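Local coordinates for protein acetyltransferase, GNAT family (Streptococcus agalactiae 2603V/R, PDB 2Q7B) that probably transfers an acetyl group to an amine substrate that is not identified, as a member of the GNAT family of N-acetyltransferases, at residues Q34-I39 / I51-Q56. Sequence-based numbering, arbitrary orientation. Where two conformers were deposited one is given.
Sequences QLVDLI and IKMAEQ
I39 and V36, one turn apart on helix 29-46, receive the selenomethionine M53 from the loop that follows the helix. The apolar part of the contact rests on these three side chains. M53 bends at chi2 (-64°) and again at chi3, which lays its selenium beside V36, SE to CG1 4.3 Å, and carries its terminal methyl to I39, CE to CG2 4.0 Å. The backbones keep well apart, V36 CA to M53 CA being 8.2 Å, and the bent side chain of M53 bridges the space between them; 153 Å² is buried, both sides summed.

The branch methyl of I39, set anti to the backbone N while CG1 lies beside it (chi1 -63°), also meets a polar group: CG2 is 3.6 Å from NE2 of Q56, a van der Waals contact in which the two side chains lie alongside each other, pointing opposite ways. The buried amide of Q56 has its polar needs met by other residues, NE2 bonding Q43 OE1 further along the same helix and OE1 taking a bond from K100 NZ; a citrate ion close to this side chain probably comes from the crystallisation liquor.

Within 51-56 the short 3-10 turn is closed by the backbone bond from E55 N to K52 O.

At the dimer interface, D37 accepts bonds from M53 N and A54 N of the second subunit, and M53 N and A54 N of this chain bond D37 of that subunit in return.

The contact is plain packing that joins the first helix of the GNAT fold, after strand 20-24, to the loop leading to helix 62-67. I59 and F60 of that loop touch I39 and V36, while helix 29-46 packs L38 on V82 and S85 of strand 81-90, and L38 and I39 on F102 of strand 95-103.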
# COMPACT_ATOMS: atom_id res chain seq x y z
N GLN A 34 -6.64 1.53 -3.96
CA GLN A 34 -6.65 1.18 -5.37
C GLN A 34 -5.38 1.61 -6.08
O GLN A 34 -4.90 0.91 -6.99
CB GLN A 34 -7.85 1.81 -6.06
CG GLN A 34 -9.20 1.31 -5.63
CD GLN A 34 -10.31 2.27 -5.99
OE1 GLN A 34 -10.10 3.27 -6.66
NE2 GLN A 34 -11.51 1.97 -5.54
N LEU A 35 -4.85 2.78 -5.70
CA LEU A 35 -3.60 3.27 -6.28
C LEU A 35 -2.44 2.35 -5.93
O LEU A 35 -1.62 2.02 -6.78
CB LEU A 35 -3.28 4.67 -5.79
CG LEU A 35 -1.99 5.33 -6.26
CD1 LEU A 35 -1.90 5.39 -7.79
CD2 LEU A 35 -1.95 6.72 -5.68
N VAL A 36 -2.37 1.96 -4.66
CA VAL A 36 -1.35 1.02 -4.19
C VAL A 36 -1.42 -0.30 -4.95
O VAL A 36 -0.39 -0.84 -5.35
CB VAL A 36 -1.44 0.80 -2.65
CG1 VAL A 36 -0.52 -0.33 -2.16
CG2 VAL A 36 -1.14 2.12 -1.92
N ASP A 37 -2.64 -0.80 -5.19
CA ASP A 37 -2.82 -2.04 -5.96
C ASP A 37 -2.34 -1.87 -7.40
O ASP A 37 -1.74 -2.77 -7.96
CB ASP A 37 -4.29 -2.52 -5.97
CG ASP A 37 -4.76 -3.03 -4.60
OD1 ASP A 37 -3.94 -3.51 -3.77
OD2 ASP A 37 -6.00 -2.99 -4.37
N LEU A 38 -2.62 -0.72 -7.99
CA LEU A 38 -2.17 -0.42 -9.37
C LEU A 38 -0.65 -0.40 -9.46
O LEU A 38 -0.06 -1.01 -10.34
CB LEU A 38 -2.74 0.93 -9.82
CG LEU A 38 -2.19 1.55 -11.11
CD1 LEU A 38 -2.49 0.68 -12.33
CD2 LEU A 38 -2.76 2.89 -11.29
N ILE A 39 -0.03 0.34 -8.54
CA ILE A 39 1.42 0.47 -8.52
C ILE A 39 2.07 -0.89 -8.30
O ILE A 39 2.99 -1.25 -9.03
CB ILE A 39 1.89 1.50 -7.45
CG1 ILE A 39 1.36 2.90 -7.79
CG2 ILE A 39 3.41 1.48 -7.35
CD1 ILE A 39 1.59 3.92 -6.70
N ILE A 51 9.81 -3.77 -5.98
CA ILE A 51 9.92 -2.45 -5.38
C ILE A 51 9.01 -2.40 -4.16
O ILE A 51 7.84 -2.76 -4.23
CB ILE A 51 9.54 -1.31 -6.37
CG1 ILE A 51 10.50 -1.32 -7.56
CG2 ILE A 51 9.59 0.04 -5.66
CD1 ILE A 51 10.08 -0.39 -8.71
N LYS A 52 9.55 -1.96 -3.04
CA LYS A 52 8.78 -1.85 -1.80
C LYS A 52 8.10 -0.49 -1.75
O LYS A 52 8.62 0.50 -2.29
CB LYS A 52 9.68 -2.01 -0.58
CG LYS A 52 10.53 -3.26 -0.51
CD LYS A 52 9.76 -4.56 -0.61
CE LYS A 52 10.74 -5.76 -0.63
N MSE A 53 6.94 -0.43 -1.10
CA MSE A 53 6.23 0.82 -0.94
C MSE A 53 7.06 1.79 -0.06
O MSE A 53 6.98 3.00 -0.24
CB MSE A 53 4.84 0.58 -0.32
CG MSE A 53 3.92 -0.25 -1.22
SE MSE A 53 3.56 0.71 -2.87
CE MSE A 53 3.75 -0.53 -3.92
N ALA A 54 7.87 1.26 0.86
CA ALA A 54 8.76 2.08 1.69
C ALA A 54 9.81 2.81 0.83
O ALA A 54 10.33 3.83 1.26
CB ALA A 54 9.45 1.24 2.75
N GLU A 55 10.09 2.31 -0.37
CA GLU A 55 11.02 2.96 -1.30
C GLU A 55 10.34 4.09 -2.07
O GLU A 55 11.01 4.78 -2.84
CB GLU A 55 11.58 1.97 -2.33
CG GLU A 55 12.36 0.81 -1.77
CD GLU A 55 12.79 -0.16 -2.86
OE1 GLU A 55 13.45 0.28 -3.83
OE2 GLU A 55 12.47 -1.37 -2.74
N GLN A 56 9.04 4.28 -1.88
CA GLN A 56 8.30 5.32 -2.59
C GLN A 56 7.16 5.78 -1.69
O GLN A 56 6.00 5.81 -2.09
CB GLN A 56 7.80 4.80 -3.94
CG GLN A 56 7.10 3.45 -3.83
CD GLN A 56 6.84 2.78 -5.15
OE1 GLN A 56 7.18 3.30 -6.21
NE2 GLN A 56 6.21 1.59 -5.09